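Side-chain contacts in Methylcobalamin\: coenzyme M methyltransferase (Methanosarcina mazei, PDB 4AY7), which catalyses transfer of a methyl group from a methylated corrinoid to coenzyme M, a zinc-dependent step of methanogenesis: residues Thr17-Ala22 / Ala204-Ile209; Leu61-Ala66 / Ile137-Glu142; Pro131-Ala136 / Ile193-Ala198; Lys311-Leu314 / Val320-Pro323. All blocks are in the same frame, centred on the assembly; numbering follows the deposited sequence.

Interaction 1: residues Thr17-Ala22 / Ala204-Ile209; sequences TRLLAA and ADVIAI
Leu19 and Leu20, successive residues of helix 15-24, approach the side chain of Val206 from two directions, one crossing it and the other sliding past it. The setting is a TIM barrel: Val206, on strand 206-210, has its side chain turned toward the helix, whereas the next residue, Ile207, packs against helix 178-202 on the outside of the barrel. Helix 15-24 lies against the N-terminal end of the barrel strands, where Leu19 also touches Pro149 and Leu20 touches Val242, and the contact is one example of how such an end is filled with aliphatic side chains. Leu19 meets Val206 at about a right angle, with CD2 lying 4.1 Å from Val206 CG2. Leu20 runs alongside Val206 in the opposite sense, and its CD2 comes to 3.9 Å from the same CG2 methyl. The CG2 branch thus serves both leucines, facing the gap between two methyl groups, Leu19 CD2 and Leu20 CD2, that are 6.0 Å apart. Val206 presents this branch because its CG1 is the one placed anti to the backbone N (chi1 174°), leaving CG2 anti to the carbonyl carbon. Asp205 contributes backbone rather than charge to the contact, since its carboxylate is engaged by Arg141 and by the backbone N of Ile150. Leu20 CD2 rests 3.7 Å from Asp205 O, a van der Waals touch between a methyl group and a carbonyl oxygen.

Interaction 2: residues Leu61-Ala66 / Ile137-Glu142; sequences LMAKLA and IKIIRE
No aromatic ring, amide or guanidinium group stands between the helices where Ala63 and Ala66 meet Ile139 and Ile140; the contact has no flat faces to stack and is made of aliphatic carbon alone. Of the flat groups nearby, Tyr82 touches Ala66, while the guanidinium of Arg141 is engaged by Asp205 in a salt bridge and takes no part here. At the centre, Ala63 CB points toward the opposing helix and meets Ile139 CG2 at 3.6 Å. The beta carbon of Ile139 follows close behind, 4.0 Å from Ala63 CB, so the alanine methyl presses on the base of the isoleucine rather than on its far end. Ile139 offers this branch because CG2 is anti to the backbone N; its longer arm, CG1, is anti to the carbonyl carbon (chi1 -65°). Ile140 uses the other arm. Its CG1 lies 4.2 Å from both CA and CB of Ala63, and CD1 reaches on to Ala66 CB at 4.0 Å.

Within the TIM barrel these are two outer helices, one before and one after strand 78-80. Both also rest on that strand, Ala66 and Ile140 each touching Val78. The short helical segments cross at -46° with their axes 8.9 Å apart. Small residues on helix 59-71 let the backbones come near: the CA atoms of Ala63 and Ile140 are separated by just 5.8 Å. Ala66 lies one turn further along the same face as Ala63, and the extended Ile140 chain spans the step between them, while Leu67 of helix 59-71 adds a further neighbour to Ile140.

Interaction 3: residues Pro131-Ala136 / Ile193-Ala198; sequences PVVLEA and IIYANA
Helices 130-144 and 178-202 draw nearest within these segments at Leu134 and Ala198, whose CA atoms are 7.4 Å apart. They are neighbouring outer helices of the TIM barrel, flanking strand 150-155 in the sequence, and two pairs of side chains join them. In the first, Tyr195 reaches across with its ring carbon CG anti to the backbone N (chi1 177°) and brings its hydroxyl against the fork of Val133. Tyr195 OH is 3.5 Å from both CG1 and CG2 of Val133, so the oxygen sits over the branch point, the two side chains crossing at about a right angle. Val86 of helix 86-90 touches both partners, and Leu87 also packs on the tyrosine. In the second pair, Leu134 straddles Ala198: each of its methyls, CD1 and CD2, lies 4.0 Å from Ala198 CB. Leu134 CD2 additionally settles against the backbone, 3.6 Å from Ala198 O. No hydrogen bond links the two segments, and even the two oxygens taking part, a phenol and a backbone carbonyl, face methyl groups here. Between these two segments, cohesion consequently rests on apolar packing and dispersion rather than on directional bonds.

Interaction 4: residues Lys311-Leu314 / Val320-Pro323; sequences KEAL and VLAP
A helix and the strand that follows it in the chain lie side by side here: segment 311-314 belongs to helix 303-315, the strand is formed by residues 320-323, and the CA atoms of Leu314 and Leu321 come within 7.1 Å of each other. Just five residues separate the two segments, so the chain turns back promptly onto the helix it has left. One strand residue, Leu321, carries the contact, and it divides its two methyl groups between two successive helix residues. CD1 of Leu321 faces Ala313 CB at 4.3 Å, whereas CD2 of Leu321 lies 4.2 Å from Leu314 CD1. The fork is delivered by a chain whose CG is anti to the backbone N (chi1 176°). Leu314 answers with CG anti to the carbonyl carbon, and the two leucines cross at about a right angle, methyl against methyl. Ala313, being short, comes toward the strand with its single methyl. From helix 333-346, Phe346 packs on Leu314 and Arg343 on Leu321.

Alternation along the strand separates two environments. Val320 turns away from helix 303-315 and packs instead on Leu19, Ala22 and Leu23 of helix 15-24, while Leu321 faces outward to its own helix. Backbone hydrogen bonds of Val320 and Ala322 with Gly290 set the strand beside its parallel neighbour 287-292. With strand 287-292 before it and strand 320-323 after it, helix 303-315 forms part of a beta-alpha-beta crossover, the repeating unit of the TIM barrel.

In the fold
Interactions 2 and 3 share helix 130-144, their centres 13 Å apart, and Met62 bridges them: its SD lies 3.9 Å from Ala136 CB. Interaction 1 joins interaction 2 through a salt bridge, Asp205 OD2 to Arg141 NH2 at 2.7 Å. Interaction 1 also meets interaction 4, with Leu19 CD1 3.7 Å from Val320 CG2. Interactions 3 and 4 lie on opposite sides of the chain's centre, their centres 29 Å apart. Interactions 1 and 2 approach the sites without entering them: the side chain of Val206 is about 10 Å from that of His246, a zinc ligand with Cys248 and Cys325, and the side chain of Ala66 is about 9 Å from that of Gln38, a coenzyme M-binding residue.

Interaction 1: residues Thr17-Ala22 / Ala204-Ile209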
loop_
_atom_site.group_PDB
_atom_site.type_symbol
_atom_site.label_atom_id
_atom_site.label_comp_id
_atom_site.label_asym_id
_atom_site.label_seq_id
_atom_site.Cartn_x
_atom_site.Cartn_y
_atom_site.Cartn_z
ATOM N N THR A 17 -0.290 14.304 -12.668
ATOM C CA THR A 17 -1.482 14.199 -13.562
ATOM C C THR A 17 -1.493 12.873 -14.313
ATOM O O THR A 17 -2.565 12.287 -14.508
ATOM C CB THR A 17 -1.712 15.360 -14.526
ATOM O OG1 THR A 17 -0.614 15.470 -15.384
ATOM C CG2 THR A 17 -2.029 16.727 -13.880
ATOM N N ARG A 18 -0.319 12.382 -14.690
ATOM C CA ARG A 18 -0.221 11.092 -15.389
ATOM C C ARG A 18 -0.633 9.979 -14.452
ATOM O O ARG A 18 -1.318 9.032 -14.876
ATOM C CB ARG A 18 1.181 10.835 -15.898
ATOM C CG ARG A 18 1.351 9.551 -16.672
ATOM C CD ARG A 18 2.762 9.331 -17.143
ATOM N NE ARG A 18 3.195 10.358 -18.114
ATOM C CZ ARG A 18 4.150 11.270 -17.915
ATOM N NH1 ARG A 18 4.800 11.350 -16.787
ATOM N NH2 ARG A 18 4.457 12.124 -18.876
ATOM N N LEU A 19 -0.123 10.010 -13.198
ATOM C CA LEU A 19 -0.457 8.911 -12.270
ATOM C C LEU A 19 -1.954 8.812 -12.053
ATOM O O LEU A 19 -2.533 7.730 -12.063
ATOM C CB LEU A 19 0.312 8.963 -10.917
ATOM C CG LEU A 19 0.047 7.807 -9.930
ATOM C CD1 LEU A 19 0.320 6.445 -10.588
ATOM C CD2 LEU A 19 0.817 8.009 -8.598
ATOM N N LEU A 20 -2.570 9.937 -11.773
ATOM C CA LEU A 20 -3.986 9.997 -11.491
ATOM C C LEU A 20 -4.814 9.575 -12.743
ATOM O O LEU A 20 -5.763 8.786 -12.679
ATOM C CB LEU A 20 -4.326 11.442 -11.020
ATOM C CG LEU A 20 -3.815 11.812 -9.632
ATOM C CD1 LEU A 20 -4.146 13.272 -9.403
ATOM C CD2 LEU A 20 -4.392 10.964 -8.519
ATOM N N ALA A 21 -4.422 10.080 -13.886
ATOM C CA ALA A 21 -5.065 9.665 -15.181
ATOM C C ALA A 21 -4.949 8.155 -15.386
ATOM O O ALA A 21 -5.970 7.430 -15.649
ATOM C CB ALA A 21 -4.477 10.446 -16.353
ATOM N N ALA A 22 -3.751 7.640 -15.191
ATOM C CA ALA A 22 -3.546 6.187 -15.305
ATOM C C ALA A 22 -4.405 5.321 -14.451
ATOM O O ALA A 22 -4.936 4.306 -14.900
ATOM C CB ALA A 22 -2.066 5.831 -15.138
ATOM N N ALA A 204 -1.375 13.996 0.390
ATOM C CA ALA A 204 -1.349 12.738 -0.392
ATOM C C ALA A 204 -2.355 12.833 -1.513
ATOM O O ALA A 204 -3.472 13.343 -1.348
ATOM C CB ALA A 204 -1.657 11.489 0.461
ATOM N N ASP A 205 -1.952 12.297 -2.650
ATOM C CA ASP A 205 -2.747 12.306 -3.897
ATOM C C ASP A 205 -3.455 10.994 -4.146
ATOM O O ASP A 205 -4.514 10.954 -4.816
ATOM C CB ASP A 205 -1.821 12.607 -5.088
ATOM C CG ASP A 205 -1.160 13.995 -4.971
ATOM O OD1 ASP A 205 -1.847 15.062 -4.889
ATOM O OD2 ASP A 205 0.066 14.021 -4.845
ATOM N N VAL A 206 -2.815 9.919 -3.688
ATOM C CA VAL A 206 -3.337 8.578 -3.795
ATOM C C VAL A 206 -3.233 7.971 -2.410
ATOM O O VAL A 206 -2.206 8.168 -1.770
ATOM C CB VAL A 206 -2.440 7.798 -4.779
ATOM C CG1 VAL A 206 -2.859 6.321 -4.811
ATOM C CG2 VAL A 206 -2.501 8.430 -6.153
ATOM N N ILE A 207 -4.223 7.207 -1.961
ATOM C CA ILE A 207 -4.098 6.437 -0.730
ATOM C C ILE A 207 -4.067 5.023 -1.239
ATOM O O ILE A 207 -5.013 4.638 -1.891
ATOM C CB ILE A 207 -5.249 6.625 0.325
ATOM C CG1 ILE A 207 -5.340 8.117 0.647
ATOM C CG2 ILE A 207 -4.981 5.726 1.540
ATOM C CD1 ILE A 207 -4.059 8.697 1.316
ATOM N N ALA A 208 -3.009 4.297 -0.897
ATOM C CA ALA A 208 -2.840 2.892 -1.155
ATOM C C ALA A 208 -2.898 2.034 0.096
ATOM O O ALA A 208 -2.037 2.153 1.030
ATOM C CB ALA A 208 -1.514 2.676 -1.844
ATOM N N ILE A 209 -3.919 1.173 0.193
ATOM C CA ILE A 209 -4.011 0.361 1.359
ATOM C C ILE A 209 -3.485 -1.024 1.088
ATOM O O ILE A 209 -3.679 -1.583 0.018
ATOM C CB ILE A 209 -5.419 0.320 1.948
ATOM C CG1 ILE A 209 -6.371 -0.484 1.098
ATOM C CG2 ILE A 209 -5.936 1.761 2.219
ATOM C CD1 ILE A 209 -7.784 -0.586 1.663
#

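Interaction 2: residues Leu61-Ala66 / Ile137-Glu142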
loop_
_atom_site.group_PDB
_atom_site.type_symbol
_atom_site.label_atom_id
_atom_site.label_comp_id
_atom_site.label_asym_id
_atom_site.label_seq_id
_atom_site.Cartn_x
_atom_site.Cartn_y
_atom_site.Cartn_z
ATOM N N LEU A 61 13.510 12.405 8.990
ATOM C CA LEU A 61 14.137 11.205 8.405
ATOM C C LEU A 61 13.191 10.360 7.540
ATOM O O LEU A 61 13.616 9.809 6.502
ATOM C CB LEU A 61 14.836 10.354 9.478
ATOM C CG LEU A 61 15.933 11.006 10.298
ATOM C CD1 LEU A 61 16.303 10.057 11.453
ATOM C CD2 LEU A 61 17.153 11.418 9.427
ATOM N N MET A 62 11.921 10.276 7.943
ATOM C CA MET A 62 10.919 9.620 7.115
ATOM C C MET A 62 10.858 10.323 5.716
ATOM O O MET A 62 10.891 9.643 4.646
ATOM C CB MET A 62 9.556 9.663 7.816
ATOM C CG MET A 62 8.442 8.919 7.089
ATOM S SD MET A 62 6.881 8.852 7.951
ATOM C CE MET A 62 7.220 7.561 9.184
ATOM N N ALA A 63 10.764 11.653 5.720
ATOM C CA ALA A 63 10.757 12.429 4.505
ATOM C C ALA A 63 12.034 12.139 3.670
ATOM O O ALA A 63 11.971 11.837 2.470
ATOM C CB ALA A 63 10.642 13.896 4.831
ATOM N N LYS A 64 13.166 12.162 4.355
ATOM C CA LYS A 64 14.475 12.101 3.728
ATOM C C LYS A 64 14.653 10.762 3.035
ATOM O O LYS A 64 15.033 10.749 1.844
ATOM C CB LYS A 64 15.564 12.468 4.771
ATOM C CG LYS A 64 16.916 12.805 4.202
ATOM C CD LYS A 64 17.942 12.937 5.315
ATOM C CE LYS A 64 19.324 13.349 4.758
ATOM N NZ LYS A 64 20.405 13.296 5.826
ATOM N N LEU A 65 14.245 9.659 3.651
ATOM C CA LEU A 65 14.345 8.364 3.017
ATOM C C LEU A 65 13.354 8.175 1.848
ATOM O O LEU A 65 13.693 7.457 0.815
ATOM C CB LEU A 65 14.116 7.279 3.986
ATOM C CG LEU A 65 14.227 5.848 3.552
ATOM C CD1 LEU A 65 15.651 5.519 3.017
ATOM C CD2 LEU A 65 13.830 5.025 4.762
ATOM N N ALA A 66 12.143 8.757 1.990
ATOM C CA ALA A 66 11.125 8.646 0.899
ATOM C C ALA A 66 11.568 9.346 -0.370
ATOM O O ALA A 66 11.412 8.851 -1.534
ATOM C CB ALA A 66 9.810 9.274 1.341
ATOM N N ILE A 137 4.491 14.095 5.135
ATOM C CA ILE A 137 3.799 14.395 3.870
ATOM C C ILE A 137 3.966 15.855 3.538
ATOM O O ILE A 137 4.291 16.190 2.417
ATOM C CB ILE A 137 2.302 14.049 3.935
ATOM C CG1 ILE A 137 2.166 12.522 4.029
ATOM C CG2 ILE A 137 1.593 14.663 2.714
ATOM C CD1 ILE A 137 0.745 12.058 4.466
ATOM N N LYS A 138 3.777 16.717 4.527
ATOM C CA LYS A 138 3.958 18.174 4.288
ATOM C C LYS A 138 5.381 18.533 3.942
ATOM O O LYS A 138 5.632 19.377 3.079
ATOM C CB LYS A 138 3.536 18.958 5.511
ATOM C CG LYS A 138 2.057 18.766 5.793
ATOM C CD LYS A 138 1.685 19.359 7.143
ATOM C CE LYS A 138 0.664 18.480 7.894
ATOM N NZ LYS A 138 1.036 18.549 9.333
ATOM N N ILE A 139 6.328 17.882 4.595
ATOM C CA ILE A 139 7.750 18.108 4.261
ATOM C C ILE A 139 8.053 17.664 2.819
ATOM O O ILE A 139 8.761 18.356 2.088
ATOM C CB ILE A 139 8.657 17.342 5.167
ATOM C CG1 ILE A 139 8.520 17.876 6.612
ATOM C CG2 ILE A 139 10.131 17.464 4.739
ATOM C CD1 ILE A 139 9.331 17.037 7.592
ATOM N N ILE A 140 7.568 16.479 2.446
ATOM C CA ILE A 140 7.702 15.967 1.037
ATOM C C ILE A 140 7.084 16.942 0.006
ATOM O O ILE A 140 7.772 17.410 -0.881
ATOM C CB ILE A 140 7.081 14.571 0.883
ATOM C CG1 ILE A 140 7.925 13.591 1.702
ATOM C CG2 ILE A 140 6.904 14.186 -0.617
ATOM C CD1 ILE A 140 7.230 12.242 1.931
ATOM N N ARG A 141 5.834 17.342 0.232
ATOM C CA ARG A 141 5.178 18.318 -0.618
ATOM C C ARG A 141 5.976 19.591 -0.779
ATOM O O ARG A 141 6.136 20.102 -1.881
ATOM C CB ARG A 141 3.781 18.676 -0.126
ATOM C CG ARG A 141 3.098 19.707 -1.017
ATOM C CD ARG A 141 2.861 19.223 -2.468
ATOM N NE ARG A 141 1.938 18.091 -2.525
ATOM C CZ ARG A 141 1.968 17.100 -3.449
ATOM N NH1 ARG A 141 2.926 17.049 -4.381
ATOM N NH2 ARG A 141 1.045 16.129 -3.435
ATOM N N GLU A 142 6.505 20.120 0.302
ATOM C CA GLU A 142 7.219 21.357 0.198
ATOM C C GLU A 142 8.458 21.178 -0.648
ATOM O O GLU A 142 8.841 22.096 -1.336
ATOM C CB GLU A 142 7.599 21.901 1.598
ATOM C CG GLU A 142 8.310 23.238 1.517
ATOM C CD GLU A 142 8.367 23.975 2.854
ATOM O OE1 GLU A 142 8.192 23.343 3.961
ATOM O OE2 GLU A 142 8.618 25.207 2.788
#

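Interaction 3: residues Pro131-Ala136 / Ile193-Ala198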
loop_
_atom_site.group_PDB
_atom_site.type_symbol
_atom_site.label_atom_id
_atom_site.label_comp_id
_atom_site.label_asym_id
_atom_site.label_seq_id
_atom_site.Cartn_x
_atom_site.Cartn_y
_atom_site.Cartn_z
ATOM N N PRO A 131 0.809 11.824 13.733
ATOM C CA PRO A 131 1.394 13.114 13.438
ATOM C C PRO A 131 2.797 13.103 12.776
ATOM O O PRO A 131 3.150 14.099 12.125
ATOM C CB PRO A 131 1.497 13.750 14.838
ATOM C CG PRO A 131 0.462 13.045 15.669
ATOM C CD PRO A 131 0.619 11.635 15.191
ATOM N N VAL A 132 3.568 12.028 12.900
ATOM C CA VAL A 132 4.833 11.909 12.168
ATOM C C VAL A 132 4.557 11.788 10.641
ATOM O O VAL A 132 5.201 12.484 9.827
ATOM C CB VAL A 132 5.634 10.669 12.599
ATOM C CG1 VAL A 132 6.952 10.636 11.885
ATOM C CG2 VAL A 132 5.989 10.735 14.101
ATOM N N VAL A 133 3.604 10.916 10.282
ATOM C CA VAL A 133 3.247 10.715 8.894
ATOM C C VAL A 133 2.660 11.974 8.272
ATOM O O VAL A 133 3.092 12.369 7.190
ATOM C CB VAL A 133 2.248 9.562 8.732
ATOM C CG1 VAL A 133 1.817 9.467 7.249
ATOM C CG2 VAL A 133 2.939 8.255 9.167
ATOM N N LEU A 134 1.770 12.666 8.982
ATOM C CA LEU A 134 1.186 13.882 8.410
ATOM C C LEU A 134 2.228 14.954 8.217
ATOM O O LEU A 134 2.261 15.640 7.218
ATOM C CB LEU A 134 0.016 14.375 9.273
ATOM C CG LEU A 134 -1.116 13.342 9.460
ATOM C CD1 LEU A 134 -2.259 13.982 10.241
ATOM C CD2 LEU A 134 -1.660 12.772 8.106
ATOM N N GLU A 135 3.101 15.115 9.165
ATOM C CA GLU A 135 4.149 16.068 9.018
ATOM C C GLU A 135 5.152 15.704 7.892
ATOM O O GLU A 135 5.639 16.582 7.218
ATOM C CB GLU A 135 4.845 16.255 10.354
ATOM C CG GLU A 135 6.085 17.108 10.274
ATOM C CD GLU A 135 5.787 18.610 10.153
ATOM O OE1 GLU A 135 4.582 19.049 10.034
ATOM O OE2 GLU A 135 6.783 19.371 10.273
ATOM N N ALA A 136 5.442 14.432 7.713
ATOM C CA ALA A 136 6.388 14.004 6.656
ATOM C C ALA A 136 5.810 14.263 5.263
ATOM O O ALA A 136 6.515 14.708 4.373
ATOM C CB ALA A 136 6.830 12.542 6.820
ATOM N N ILE A 193 -10.857 5.359 7.501
ATOM C CA ILE A 193 -11.312 6.448 6.640
ATOM C C ILE A 193 -10.808 7.769 7.229
ATOM O O ILE A 193 -10.302 8.667 6.497
ATOM C CB ILE A 193 -12.849 6.434 6.576
ATOM C CG1 ILE A 193 -13.268 5.249 5.764
ATOM C CG2 ILE A 193 -13.374 7.762 6.094
ATOM C CD1 ILE A 193 -14.733 4.950 5.893
ATOM N N ILE A 194 -10.913 7.886 8.546
ATOM C CA ILE A 194 -10.451 9.105 9.240
ATOM C C ILE A 194 -8.960 9.372 8.939
ATOM O O ILE A 194 -8.562 10.499 8.649
ATOM C CB ILE A 194 -10.687 9.057 10.750
ATOM C CG1 ILE A 194 -12.205 9.122 11.076
ATOM C CG2 ILE A 194 -9.901 10.193 11.463
ATOM C CD1 ILE A 194 -12.637 8.655 12.461
ATOM N N TYR A 195 -8.141 8.357 9.098
ATOM C CA TYR A 195 -6.668 8.502 8.882
ATOM C C TYR A 195 -6.362 8.765 7.421
ATOM O O TYR A 195 -5.599 9.674 7.078
ATOM C CB TYR A 195 -5.983 7.228 9.327
ATOM C CG TYR A 195 -4.467 7.175 9.107
ATOM C CD1 TYR A 195 -3.666 8.298 9.280
ATOM C CD2 TYR A 195 -3.853 5.995 8.742
ATOM C CE1 TYR A 195 -2.284 8.253 9.089
ATOM C CE2 TYR A 195 -2.449 5.893 8.607
ATOM C CZ TYR A 195 -1.675 7.047 8.763
ATOM O OH TYR A 195 -0.325 7.013 8.574
ATOM N N ALA A 196 -6.991 7.998 6.540
ATOM C CA ALA A 196 -6.806 8.194 5.079
ATOM C C ALA A 196 -7.119 9.651 4.654
ATOM O O ALA A 196 -6.314 10.287 4.005
ATOM C CB ALA A 196 -7.682 7.198 4.300
ATOM N N ASN A 197 -8.278 10.179 5.040
ATOM C CA ASN A 197 -8.591 11.544 4.766
ATOM C C ASN A 197 -7.681 12.562 5.324
ATOM O O ASN A 197 -7.468 13.633 4.709
ATOM C CB ASN A 197 -10.086 11.856 5.056
ATOM C CG ASN A 197 -11.046 11.241 4.029
ATOM O OD1 ASN A 197 -10.727 11.171 2.885
ATOM N ND2 ASN A 197 -12.226 10.790 4.464
ATOM N N ALA A 198 -7.123 12.282 6.521
ATOM C CA ALA A 198 -6.084 13.126 7.057
ATOM C C ALA A 198 -4.862 13.154 6.190
ATOM O O ALA A 198 -4.250 14.222 6.049
ATOM C CB ALA A 198 -5.675 12.721 8.486
#

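Interaction 4: residues Lys311-Leu314 / Val320-Pro323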
loop_
_atom_site.group_PDB
_atom_site.type_symbol
_atom_site.label_atom_id
_atom_site.label_comp_id
_atom_site.label_asym_id
_atom_site.label_seq_id
_atom_site.Cartn_x
_atom_site.Cartn_y
_atom_site.Cartn_z
ATOM N N LYS A 311 8.967 -5.341 -19.047
ATOM C CA LYS A 311 8.522 -5.302 -20.433
ATOM C C LYS A 311 7.294 -6.186 -20.665
ATOM O O LYS A 311 6.323 -5.748 -21.277
ATOM C CB LYS A 311 9.662 -5.759 -21.365
ATOM C CG LYS A 311 9.392 -5.607 -22.848
ATOM C CD LYS A 311 10.589 -6.090 -23.711
ATOM C CE LYS A 311 10.357 -5.982 -25.218
ATOM N NZ LYS A 311 11.633 -6.116 -26.058
ATOM N N GLU A 312 7.346 -7.411 -20.181
ATOM C CA GLU A 312 6.197 -8.279 -20.201
ATOM C C GLU A 312 4.894 -7.674 -19.563
ATOM O O GLU A 312 3.837 -7.793 -20.151
ATOM C CB GLU A 312 6.518 -9.632 -19.590
ATOM C CG GLU A 312 5.414 -10.611 -19.838
ATOM C CD GLU A 312 5.828 -12.071 -19.744
ATOM O OE1 GLU A 312 7.065 -12.397 -19.766
ATOM O OE2 GLU A 312 4.849 -12.905 -19.678
ATOM N N ALA A 313 4.957 -7.091 -18.366
ATOM C CA ALA A 313 3.837 -6.389 -17.797
ATOM C C ALA A 313 3.328 -5.218 -18.649
ATOM O O ALA A 313 2.101 -5.067 -18.876
ATOM C CB ALA A 313 4.173 -5.933 -16.381
ATOM N N LEU A 314 4.247 -4.434 -19.204
ATOM C CA LEU A 314 3.861 -3.357 -20.082
ATOM C C LEU A 314 3.129 -3.878 -21.320
ATOM O O LEU A 314 2.076 -3.338 -21.672
ATOM C CB LEU A 314 5.071 -2.503 -20.500
ATOM C CG LEU A 314 5.724 -1.741 -19.334
ATOM C CD1 LEU A 314 7.114 -1.202 -19.742
ATOM C CD2 LEU A 314 4.774 -0.609 -19.008
ATOM N N VAL A 320 -0.077 0.897 -14.321
ATOM C CA VAL A 320 0.985 1.547 -13.566
ATOM C C VAL A 320 2.062 0.488 -13.284
ATOM O O VAL A 320 1.765 -0.556 -12.658
ATOM C CB VAL A 320 0.529 2.136 -12.227
ATOM C CG1 VAL A 320 1.758 2.578 -11.405
ATOM C CG2 VAL A 320 -0.487 3.314 -12.431
ATOM N N LEU A 321 3.244 0.697 -13.832
ATOM C CA LEU A 321 4.328 -0.309 -13.677
ATOM C C LEU A 321 4.917 -0.130 -12.288
ATOM O O LEU A 321 5.299 1.003 -11.886
ATOM C CB LEU A 321 5.396 -0.135 -14.704
ATOM C CG LEU A 321 6.645 -1.020 -14.669
ATOM C CD1 LEU A 321 6.185 -2.457 -14.808
ATOM C CD2 LEU A 321 7.760 -0.661 -15.660
ATOM N N ALA A 322 4.989 -1.233 -11.552
ATOM C CA ALA A 322 5.402 -1.156 -10.123
ATOM C C ALA A 322 5.835 -2.514 -9.598
ATOM O O ALA A 322 5.493 -3.521 -10.181
ATOM C CB ALA A 322 4.241 -0.597 -9.264
ATOM N N PRO A 323 6.525 -2.542 -8.402
ATOM C CA PRO A 323 6.793 -3.795 -7.719
ATOM C C PRO A 323 5.457 -4.494 -7.378
ATOM O O PRO A 323 4.464 -3.835 -7.067
ATOM C CB PRO A 323 7.534 -3.348 -6.457
ATOM C CG PRO A 323 8.144 -2.025 -6.846
ATOM C CD PRO A 323 7.122 -1.388 -7.708
#